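Local coordinates for protein hypothetical methylmalonyl-CoA decarboxylase alpha subunit (Sulfolobus tokodaii, PDB 1X0U) that is of unknown function but belongs to the carboxyl transferase family of crotonase-fold proteins and is built as an assembly of six chains, at residues 195-200 and 215-220; 95-100 and 130-135; 232-237 and 303-308; 187-192 and 244-249. All blocks are in the same frame, centred on the assembly; numbering follows the deposited sequence.

Interaction 1 (195-200 and 215-220); sequences AYYMFV and SFQDLG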
# COMPACT_ATOMS: atom_id res chain seq x y z
N ALA A 195 32.14 3.20 -40.46
CA ALA A 195 31.27 2.07 -40.11
C ALA A 195 30.17 2.33 -39.08
O ALA A 195 29.37 1.43 -38.79
CB ALA A 195 32.13 0.92 -39.64
N TYR A 196 30.11 3.52 -38.52
CA TYR A 196 29.08 3.79 -37.52
C TYR A 196 28.19 4.97 -37.88
O TYR A 196 28.67 6.04 -38.21
CB TYR A 196 29.72 4.06 -36.16
CG TYR A 196 30.87 3.14 -35.83
CD1 TYR A 196 32.18 3.49 -36.13
CD2 TYR A 196 30.63 1.90 -35.23
CE1 TYR A 196 33.24 2.63 -35.82
CE2 TYR A 196 31.68 1.04 -34.94
CZ TYR A 196 32.98 1.41 -35.23
OH TYR A 196 34.01 0.57 -34.89
N TYR A 197 26.89 4.75 -37.81
CA TYR A 197 25.94 5.80 -38.10
C TYR A 197 24.55 5.35 -37.72
O TYR A 197 24.34 4.19 -37.38
CB TYR A 197 25.99 6.18 -39.58
CG TYR A 197 25.76 5.04 -40.55
CD1 TYR A 197 24.48 4.54 -40.79
CD2 TYR A 197 26.83 4.50 -41.30
CE1 TYR A 197 24.25 3.55 -41.76
CE2 TYR A 197 26.61 3.51 -42.26
CZ TYR A 197 25.32 3.04 -42.48
OH TYR A 197 25.10 2.08 -43.44
N MET A 198 23.61 6.27 -37.74
CA MET A 198 22.24 5.91 -37.47
C MET A 198 21.28 6.97 -37.98
O MET A 198 21.53 8.17 -37.86
CB MET A 198 22.01 5.60 -35.97
CG MET A 198 22.19 6.69 -34.93
SD MET A 198 21.97 5.97 -33.24
CE MET A 198 23.46 6.31 -32.50
N PHE A 199 20.23 6.50 -38.63
CA PHE A 199 19.20 7.37 -39.18
C PHE A 199 17.91 6.58 -39.35
O PHE A 199 17.95 5.37 -39.52
CB PHE A 199 19.66 7.98 -40.52
CG PHE A 199 20.38 7.02 -41.43
CD1 PHE A 199 21.73 7.20 -41.71
CD2 PHE A 199 19.71 5.96 -42.03
CE1 PHE A 199 22.41 6.34 -42.58
CE2 PHE A 199 20.37 5.10 -42.90
CZ PHE A 199 21.73 5.29 -43.18
N VAL A 200 16.78 7.27 -39.28
CA VAL A 200 15.48 6.61 -39.43
C VAL A 200 15.27 6.16 -40.87
O VAL A 200 14.90 5.01 -41.13
CB VAL A 200 14.32 7.56 -39.02
CG1 VAL A 200 12.98 6.87 -39.23
CG2 VAL A 200 14.48 7.97 -37.56
N SER A 215 25.81 11.43 -48.02
CA SER A 215 26.58 10.28 -47.55
C SER A 215 26.00 9.77 -46.23
O SER A 215 25.22 10.48 -45.58
CB SER A 215 28.04 10.70 -47.33
OG SER A 215 28.80 9.66 -46.75
N PHE A 216 26.37 8.56 -45.84
CA PHE A 216 25.88 7.99 -44.59
C PHE A 216 26.34 8.81 -43.38
O PHE A 216 25.55 9.09 -42.48
CB PHE A 216 26.34 6.54 -44.42
CG PHE A 216 25.79 5.59 -45.45
CD1 PHE A 216 24.49 5.75 -45.95
CD2 PHE A 216 26.54 4.51 -45.90
CE1 PHE A 216 23.97 4.86 -46.87
CE2 PHE A 216 26.02 3.62 -46.83
CZ PHE A 216 24.74 3.79 -47.31
N GLN A 217 27.61 9.20 -43.38
CA GLN A 217 28.19 9.99 -42.30
C GLN A 217 27.58 11.38 -42.19
O GLN A 217 27.41 11.91 -41.09
CB GLN A 217 29.71 10.12 -42.48
CG GLN A 217 30.46 8.82 -42.23
CD GLN A 217 30.18 8.28 -40.85
OE1 GLN A 217 30.58 8.87 -39.84
NE2 GLN A 217 29.49 7.15 -40.78
N ASP A 218 27.25 11.99 -43.33
CA ASP A 218 26.66 13.32 -43.32
C ASP A 218 25.18 13.29 -42.93
O ASP A 218 24.63 14.32 -42.53
CB ASP A 218 26.81 13.98 -44.69
CG ASP A 218 28.25 14.33 -45.01
OD1 ASP A 218 29.08 14.29 -44.09
OD2 ASP A 218 28.54 14.66 -46.19
N LEU A 219 24.56 12.11 -43.05
CA LEU A 219 23.15 11.98 -42.69
C LEU A 219 22.98 11.61 -41.22
O LEU A 219 22.11 12.16 -40.53
CB LEU A 219 22.46 10.93 -43.57
CG LEU A 219 20.95 10.79 -43.35
CD1 LEU A 219 20.26 12.12 -43.66
CD2 LEU A 219 20.38 9.66 -44.22
N GLY A 220 23.80 10.68 -40.73
CA GLY A 220 23.69 10.26 -39.35
C GLY A 220 24.96 9.70 -38.72
O GLY A 220 24.90 8.72 -37.98
O HOH W 1 30.36 7.87 -37.19
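M198 and G220 meet backbone to backbone, and here the contact is closest: M198 N donates to G220 O at 2.8 Å, while G220 CA lies 3.4 Å from M198 O in a CA-H...O contact. A residue without a side chain suits this place, because a beta carbon on G220 would run into M198 O. Next to it, F199 turns its ring to L219. Its CG sits between the backbone N and the carbonyl carbon (chi1 41°), and L219 CD2 comes over one ring face, toward the rim, 3.8 Å from F199 CD1. Both residues are buried, and E379 and T376 of a second subunit pack against F199 and L219 respectively. Strand 197-199 pairs in parallel with strand 173-175 in a small two-stranded sheet, separate from the main sheet of the crotonase-like N-terminal half, and helix 216-220 packs on it. The other flank is more open. F216, an exposed residue, lays its CB over one face of the Y197 ring, 3.7 Å from Y197 CE2; the two rings are inclined by 30° and so far slid apart that they barely overlap, with Y197 OH above the rim of F216. Beyond them Q217, whose chain bends at chi2 (-57°), brings its amide back to the strand. Q217 NE2 donates almost straight to Y196 O at 2.9 Å, from above the carbonyl plane but within the plane of its own amide. A water lies within bonding distance of both Y196 O and Q217 OE1, 2.8 Å from the latter.

Interaction 2 (95-100 and 130-135); sequences AYAQDF and VGINDS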
# COMPACT_ATOMS: atom_id res chain seq x y z
N ALA A 95 23.47 -7.76 -20.92
CA ALA A 95 23.86 -7.16 -22.18
C ALA A 95 23.52 -8.05 -23.35
O ALA A 95 23.30 -9.25 -23.20
CB ALA A 95 25.37 -6.88 -22.18
N TYR A 96 23.44 -7.43 -24.52
CA TYR A 96 23.24 -8.15 -25.75
C TYR A 96 24.25 -7.52 -26.70
O TYR A 96 24.56 -6.33 -26.59
CB TYR A 96 21.82 -8.04 -26.29
CG TYR A 96 21.36 -6.68 -26.74
CD1 TYR A 96 20.52 -5.91 -25.93
CD2 TYR A 96 21.72 -6.18 -27.99
CE1 TYR A 96 20.06 -4.68 -26.36
CE2 TYR A 96 21.25 -4.95 -28.43
CZ TYR A 96 20.42 -4.20 -27.60
OH TYR A 96 19.97 -2.97 -28.02
N ALA A 97 24.78 -8.34 -27.60
CA ALA A 97 25.75 -7.88 -28.57
C ALA A 97 25.33 -8.47 -29.89
O ALA A 97 25.35 -9.69 -30.07
CB ALA A 97 27.15 -8.36 -28.19
N GLN A 98 24.89 -7.62 -30.81
CA GLN A 98 24.46 -8.08 -32.11
C GLN A 98 25.69 -8.44 -32.94
O GLN A 98 26.72 -7.78 -32.87
CB GLN A 98 23.64 -6.98 -32.80
CG GLN A 98 22.34 -6.66 -32.07
CD GLN A 98 21.57 -5.52 -32.70
OE1 GLN A 98 22.11 -4.42 -32.89
NE2 GLN A 98 20.30 -5.76 -33.01
N ASP A 99 25.58 -9.53 -33.69
CA ASP A 99 26.68 -10.00 -34.52
C ASP A 99 26.41 -9.61 -35.96
O ASP A 99 25.58 -10.22 -36.63
CB ASP A 99 26.81 -11.51 -34.42
CG ASP A 99 28.09 -12.03 -35.02
OD1 ASP A 99 28.63 -11.34 -35.91
OD2 ASP A 99 28.53 -13.12 -34.62
N PHE A 100 27.12 -8.58 -36.44
CA PHE A 100 26.93 -8.09 -37.80
C PHE A 100 27.21 -9.14 -38.87
O PHE A 100 26.73 -9.01 -40.00
CB PHE A 100 27.83 -6.86 -38.05
CG PHE A 100 27.57 -6.19 -39.37
CD1 PHE A 100 26.47 -5.36 -39.56
CD2 PHE A 100 28.40 -6.45 -40.46
CE1 PHE A 100 26.18 -4.80 -40.80
CE2 PHE A 100 28.13 -5.89 -41.72
CZ PHE A 100 27.01 -5.07 -41.89
N VAL A 130 23.28 -3.22 -21.01
CA VAL A 130 23.97 -2.45 -22.02
C VAL A 130 23.81 -3.20 -23.33
O VAL A 130 24.09 -4.40 -23.42
CB VAL A 130 25.48 -2.20 -21.70
CG1 VAL A 130 25.81 -2.61 -20.27
CG2 VAL A 130 26.36 -2.89 -22.71
N GLY A 131 23.31 -2.49 -24.33
CA GLY A 131 23.11 -3.09 -25.63
C GLY A 131 24.19 -2.64 -26.60
O GLY A 131 24.24 -1.47 -26.98
N ILE A 132 25.05 -3.58 -27.00
CA ILE A 132 26.11 -3.28 -27.95
C ILE A 132 25.53 -3.52 -29.34
O ILE A 132 25.53 -4.65 -29.87
CB ILE A 132 27.33 -4.19 -27.70
CG1 ILE A 132 27.66 -4.22 -26.20
CG2 ILE A 132 28.53 -3.67 -28.47
CD1 ILE A 132 28.81 -5.13 -25.84
N ASN A 133 25.02 -2.44 -29.93
CA ASN A 133 24.39 -2.49 -31.25
C ASN A 133 25.35 -2.58 -32.44
O ASN A 133 26.42 -1.99 -32.44
CB ASN A 133 23.49 -1.26 -31.42
CG ASN A 133 22.21 -1.38 -30.62
OD1 ASN A 133 22.23 -1.60 -29.39
ND2 ASN A 133 21.08 -1.22 -31.30
N ASP A 134 24.94 -3.35 -33.45
CA ASP A 134 25.71 -3.54 -34.68
C ASP A 134 24.74 -4.25 -35.62
O ASP A 134 24.94 -5.41 -35.99
CB ASP A 134 26.93 -4.42 -34.43
CG ASP A 134 28.00 -4.25 -35.50
OD1 ASP A 134 27.70 -3.63 -36.55
OD2 ASP A 134 29.15 -4.72 -35.28
N SER A 135 23.69 -3.54 -36.00
CA SER A 135 22.65 -4.07 -36.85
C SER A 135 22.29 -3.13 -37.98
O SER A 135 22.14 -1.93 -37.76
CB SER A 135 21.39 -4.35 -36.02
OG SER A 135 20.30 -4.75 -36.83
O HOH W 2 28.01 -6.10 -30.81
O HOH W 3 28.80 -7.31 -34.51
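Y96 and its neighbours face V130 to I132 across two parallel strands, and the backbone bonds come first. Y96 N donates to V130 O at 3.3 Å, I132 N to Y96 O at 2.8 Å, and Q98 N to I132 O at 3.2 Å, with the strands only 3° from parallel. Apolar contacts divide between the two faces. On one, A95 CB meets V130 CG2 and A97 CB meets I132 CB; A97 is small enough to lie under A42 and L46 of helix 42-49, and A95 packs on F50. On the other, the Y96 ring lies across G131, whose CA sits 3.6 Å from the ring centroid, over the face; glycine suits the place, the ring lying where a beta carbon would be. Helix 109-125 packs on the same tyrosine through I115 and Y119. Polar side chains take over where the strands end. Q98 is extended beyond CG (chi2 176°), which sends CD out toward the end of the other strand; there Q98 OE1 accepts from D134 N at 3.1 Å, while its NE2 bonds to H111; a buried glutamine thus satisfies both ends. D134 OD1 lies 3.6 Å from F100 CB, and its carboxylate forms salt bridges with K39 and R45, as befits a buried acid. One water links D134 OD2, Q98 O and F100 N; another joins Q98 O to I132 O. The two strands and helix 109-125 form a beta-alpha-beta crossover of the kind found within this family's crotonase-like fold.

Interaction 3 (232-237 and 303-308); sequences VHFMVD and EFLEVH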
# COMPACT_ATOMS: atom_id res chain seq x y z
N VAL A 232 23.07 11.37 -29.59
CA VAL A 232 24.18 10.67 -28.95
C VAL A 232 24.63 11.45 -27.72
O VAL A 232 24.71 12.67 -27.76
CB VAL A 232 25.35 10.51 -29.94
CG1 VAL A 232 26.64 10.17 -29.19
CG2 VAL A 232 25.01 9.41 -30.93
N HIS A 233 24.92 10.73 -26.64
CA HIS A 233 25.35 11.35 -25.39
C HIS A 233 26.87 11.37 -25.23
O HIS A 233 27.41 12.28 -24.61
CB HIS A 233 24.71 10.63 -24.19
CG HIS A 233 23.22 10.64 -24.23
ND1 HIS A 233 22.49 9.67 -24.88
CD2 HIS A 233 22.32 11.55 -23.79
CE1 HIS A 233 21.21 9.98 -24.84
NE2 HIS A 233 21.08 11.12 -24.19
N PHE A 234 27.54 10.37 -25.78
CA PHE A 234 29.00 10.30 -25.72
C PHE A 234 29.52 9.85 -27.07
O PHE A 234 29.05 8.84 -27.62
CB PHE A 234 29.49 9.28 -24.70
CG PHE A 234 29.01 9.52 -23.32
CD1 PHE A 234 27.92 8.80 -22.81
CD2 PHE A 234 29.66 10.42 -22.49
CE1 PHE A 234 27.49 8.98 -21.51
CE2 PHE A 234 29.23 10.60 -21.18
CZ PHE A 234 28.15 9.88 -20.69
N MET A 235 30.49 10.59 -27.59
CA MET A 235 31.11 10.24 -28.86
C MET A 235 32.54 9.82 -28.55
O MET A 235 33.24 10.51 -27.83
CB MET A 235 31.12 11.42 -29.82
CG MET A 235 31.84 11.12 -31.12
SD MET A 235 31.49 12.35 -32.38
CE MET A 235 32.40 13.77 -31.70
N VAL A 236 32.95 8.69 -29.10
CA VAL A 236 34.29 8.17 -28.84
C VAL A 236 35.00 7.72 -30.12
O VAL A 236 34.38 7.53 -31.16
CB VAL A 236 34.21 7.01 -27.83
CG1 VAL A 236 33.43 5.85 -28.42
CG2 VAL A 236 35.57 6.59 -27.43
N ASP A 237 36.31 7.53 -30.02
CA ASP A 237 37.13 7.14 -31.16
C ASP A 237 37.20 5.65 -31.43
O ASP A 237 37.41 5.24 -32.57
CB ASP A 237 38.55 7.66 -30.96
CG ASP A 237 38.62 9.16 -30.98
OD1 ASP A 237 39.48 9.72 -30.28
OD2 ASP A 237 37.81 9.77 -31.71
N GLU A 303 37.73 14.93 -11.16
CA GLU A 303 37.14 14.08 -12.20
C GLU A 303 35.68 14.40 -12.52
O GLU A 303 34.86 14.60 -11.63
CB GLU A 303 37.28 12.60 -11.84
CG GLU A 303 38.52 11.93 -12.47
CD GLU A 303 38.78 12.39 -13.91
OE1 GLU A 303 39.39 13.47 -14.10
OE2 GLU A 303 38.38 11.68 -14.86
N PHE A 304 35.37 14.43 -13.81
CA PHE A 304 34.03 14.76 -14.27
C PHE A 304 33.71 14.01 -15.56
O PHE A 304 34.40 14.19 -16.58
CB PHE A 304 33.94 16.28 -14.49
CG PHE A 304 32.60 16.77 -14.98
CD1 PHE A 304 31.44 16.52 -14.24
CD2 PHE A 304 32.51 17.54 -16.13
CE1 PHE A 304 30.22 17.04 -14.65
CE2 PHE A 304 31.30 18.07 -16.55
CZ PHE A 304 30.15 17.82 -15.81
N LEU A 305 32.68 13.16 -15.52
CA LEU A 305 32.27 12.40 -16.70
C LEU A 305 31.17 13.26 -17.31
O LEU A 305 30.03 13.28 -16.83
CB LEU A 305 31.73 11.02 -16.30
CG LEU A 305 31.51 10.01 -17.44
CD1 LEU A 305 30.92 8.72 -16.92
CD2 LEU A 305 30.58 10.60 -18.46
N GLU A 306 31.52 13.98 -18.37
CA GLU A 306 30.57 14.88 -19.00
C GLU A 306 29.63 14.26 -20.03
O GLU A 306 30.07 13.66 -21.01
CB GLU A 306 31.31 16.06 -19.62
CG GLU A 306 30.37 17.19 -20.03
CD GLU A 306 31.11 18.48 -20.30
OE1 GLU A 306 32.24 18.62 -19.82
OE2 GLU A 306 30.55 19.36 -20.97
N VAL A 307 28.34 14.44 -19.78
CA VAL A 307 27.28 13.94 -20.65
C VAL A 307 26.97 15.00 -21.71
O VAL A 307 26.92 16.19 -21.40
CB VAL A 307 26.00 13.64 -19.82
CG1 VAL A 307 24.87 13.15 -20.72
CG2 VAL A 307 26.30 12.61 -18.76
N HIS A 308 26.74 14.56 -22.95
CA HIS A 308 26.44 15.49 -24.05
C HIS A 308 27.50 16.58 -24.17
O HIS A 308 27.19 17.73 -24.50
CB HIS A 308 25.08 16.14 -23.80
CG HIS A 308 23.93 15.44 -24.47
ND1 HIS A 308 22.67 15.40 -23.92
CD2 HIS A 308 23.85 14.81 -25.67
CE1 HIS A 308 21.85 14.78 -24.75
NE2 HIS A 308 22.54 14.42 -25.82
O HOH W 4 29.85 13.49 -23.74
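H308 and H233 form the first shell. H308 N donates to H233 O at 2.9 Å, lying in the carbonyl plane on a lone pair, and the two imidazoles meet with their planes inclined by 37°: H233 CD2 stands over one face of the H308 ring, toward its rim, 3.4 Å from H308 CE1. At the edge of the same ring, H308 CD2 comes 3.1 Å from V232 O. Alongside, the F234 ring packs on V307, with F234 CZ 3.8 Å from V307 CG2, aromatic carbon against a branched aliphatic side chain. A water donates both to H233 O and to E306 O, 2.7 Å from the latter, so H233 O accepts two bonds in a buried place. Further out, H233 ND1 probably bonds to I188 N and H308 NE2 bonds to G230 O, and these would fix how each imidazole is rotated; histidine suits both sites by offering a flat face and polar ring nitrogens together. W311 also meets the H308 ring, and F234 packs on F187 and I189 of the neighbouring strand. E306 is held by a salt bridge to R292. Strands 234-236 and 305-307 do not pair, their directions being 114° apart; within this chain each is an outermost strand of a different sheet. The contact thus lies at the junction of the two crotonase-like halves typical of carboxyl transferase subunits.

Interaction 4 (187-192 and 244-249); sequences FIIMIK and NLTKRL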
# COMPACT_ATOMS: atom_id res chain seq x y z
N PHE A 187 21.45 6.44 -22.15
CA PHE A 187 22.66 7.00 -22.74
C PHE A 187 23.06 6.25 -24.00
O PHE A 187 23.00 5.02 -24.04
CB PHE A 187 23.84 6.92 -21.76
CG PHE A 187 23.63 7.65 -20.47
CD1 PHE A 187 23.85 9.03 -20.38
CD2 PHE A 187 23.17 6.97 -19.34
CE1 PHE A 187 23.61 9.71 -19.19
CE2 PHE A 187 22.94 7.65 -18.15
CZ PHE A 187 23.16 9.02 -18.08
N ILE A 188 23.46 7.01 -25.01
CA ILE A 188 23.94 6.41 -26.24
C ILE A 188 25.41 6.78 -26.42
O ILE A 188 25.76 7.95 -26.56
CB ILE A 188 23.15 6.90 -27.48
CG1 ILE A 188 21.71 6.36 -27.46
CG2 ILE A 188 23.83 6.40 -28.75
CD1 ILE A 188 20.90 6.80 -28.67
N ILE A 189 26.27 5.76 -26.38
CA ILE A 189 27.70 5.93 -26.58
C ILE A 189 27.94 5.40 -27.99
O ILE A 189 27.66 4.24 -28.29
CB ILE A 189 28.50 5.09 -25.59
CG1 ILE A 189 28.20 5.58 -24.16
CG2 ILE A 189 29.99 5.18 -25.93
CD1 ILE A 189 28.67 4.63 -23.08
N MET A 190 28.46 6.27 -28.86
CA MET A 190 28.69 5.91 -30.24
C MET A 190 30.13 6.16 -30.67
O MET A 190 30.75 7.12 -30.23
CB MET A 190 27.74 6.71 -31.13
CG MET A 190 27.79 6.35 -32.60
SD MET A 190 26.43 7.12 -33.46
CE MET A 190 26.89 6.85 -35.16
N ILE A 191 30.64 5.29 -31.54
CA ILE A 191 32.00 5.42 -32.05
C ILE A 191 31.95 6.19 -33.37
O ILE A 191 31.05 5.98 -34.17
CB ILE A 191 32.64 4.04 -32.32
CG1 ILE A 191 32.68 3.21 -31.04
CG2 ILE A 191 34.06 4.21 -32.87
CD1 ILE A 191 31.38 2.55 -30.68
N LYS A 192 32.89 7.10 -33.59
CA LYS A 192 32.87 7.82 -34.85
C LYS A 192 33.74 7.09 -35.85
O LYS A 192 34.81 6.59 -35.51
CB LYS A 192 33.32 9.29 -34.69
CG LYS A 192 34.38 9.59 -33.64
CD LYS A 192 34.39 11.10 -33.33
CE LYS A 192 35.28 11.47 -32.14
NZ LYS A 192 36.69 11.75 -32.55
N ASN A 244 35.19 1.04 -22.21
CA ASN A 244 35.83 1.54 -20.99
C ASN A 244 34.92 2.64 -20.46
O ASN A 244 34.75 2.79 -19.26
CB ASN A 244 37.21 2.14 -21.25
CG ASN A 244 38.29 1.09 -21.35
OD1 ASN A 244 38.16 -0.02 -20.83
ND2 ASN A 244 39.38 1.44 -22.01
N LEU A 245 34.34 3.40 -21.38
CA LEU A 245 33.45 4.49 -21.02
C LEU A 245 32.21 3.90 -20.34
O LEU A 245 31.78 4.40 -19.30
CB LEU A 245 33.07 5.29 -22.27
CG LEU A 245 32.51 6.72 -22.21
CD1 LEU A 245 31.17 6.75 -22.90
CD2 LEU A 245 32.40 7.22 -20.79
N THR A 246 31.64 2.83 -20.91
CA THR A 246 30.45 2.24 -20.30
C THR A 246 30.76 1.77 -18.89
O THR A 246 29.95 1.94 -17.98
CB THR A 246 29.88 1.04 -21.10
OG1 THR A 246 30.75 -0.08 -20.96
CG2 THR A 246 29.72 1.39 -22.57
N LYS A 247 31.94 1.18 -18.69
CA LYS A 247 32.34 0.73 -17.36
C LYS A 247 32.41 1.92 -16.40
O LYS A 247 32.03 1.82 -15.24
CB LYS A 247 33.72 0.07 -17.37
CG LYS A 247 33.81 -1.29 -18.00
CD LYS A 247 35.24 -1.77 -17.86
CE LYS A 247 35.43 -3.16 -18.42
NZ LYS A 247 36.81 -3.65 -18.11
N ARG A 248 32.91 3.04 -16.91
CA ARG A 248 33.03 4.24 -16.08
C ARG A 248 31.65 4.82 -15.78
O ARG A 248 31.38 5.26 -14.66
CB ARG A 248 33.90 5.28 -16.79
CG ARG A 248 34.29 6.43 -15.88
CD ARG A 248 35.00 7.55 -16.62
NE ARG A 248 35.16 8.71 -15.74
CZ ARG A 248 35.47 9.93 -16.17
NH1 ARG A 248 35.66 10.15 -17.46
NH2 ARG A 248 35.58 10.92 -15.30
N LEU A 249 30.78 4.81 -16.79
CA LEU A 249 29.43 5.32 -16.61
C LEU A 249 28.72 4.48 -15.56
O LEU A 249 28.14 5.01 -14.61
CB LEU A 249 28.66 5.24 -17.94
CG LEU A 249 27.22 5.76 -17.90
CD1 LEU A 249 27.22 7.20 -17.37
CD2 LEU A 249 26.61 5.69 -19.31
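I189 meets L245 and T246 through an outstretched branch: its CG1 is anti to the carbonyl carbon (chi1 -63°) and its CD1 runs on nearly extended (chi2 166°), carrying that methyl from the strand to the helix. There I189 CD1 lies 3.3 Å from L245 CD1 and 3.4 Å from T246 CG2, both closer than ordinary van der Waals contact. L245 CD1 also touches I189 CG1 and, at 3.6 Å, I189 CG2, so that one leucine methyl fits against both branches of the isoleucine. The packing is tight here, and L245 itself is in an unfavourable chi2 of -123°. T246 suits a buried helix position facing a sheet because it is two-faced: CG2 meets the isoleucine, while OG1 bonds to I243 O within its own helix. One turn further on, L249 reaches F187. L249 CD2 comes 3.7 Å from F187 CD2 and also touches F187 CG, while L249 CD1 lies over one face of the ring, as the side chains cross obliquely. The F187 ring has a further aromatic partner, F355, which it meets edge-to-face. F234 of the adjacent strand touches L245, continuing this apolar layer. The strand and helix axes are 10.1 Å apart and run nearly antiparallel, as expected where the side chains alone fill the interval. Helix 239-252 follows strand 234-236, outermost in its sheet within this chain, and returns over its neighbour 187-191, a helix-on-sheet layer characteristic of the alpha/beta core of the crotonase fold.

All four contacts are largely buried, but interaction 1 alone reaches another subunit and includes an exposed aromatic residue. Interactions 2, 3 and 4 share the N-terminal sheet: interaction 2 is backbone pairing within it, interaction 4 purely apolar packing of a helix upon it, and interaction 3 a mixed polar and aromatic meeting of the strand outermost in it within this chain with the second half of the chain. Interactions 3 and 4 lie closest, their centres about 7 Å apart, since strands 234-236 and 187-191 are neighbours in that sheet. Interaction 1 touches interaction 4 where Y196, Y197 and M198 pack on M190 and I191, and interaction 3 where M198 packs on V232; interaction 2 touches none of the others.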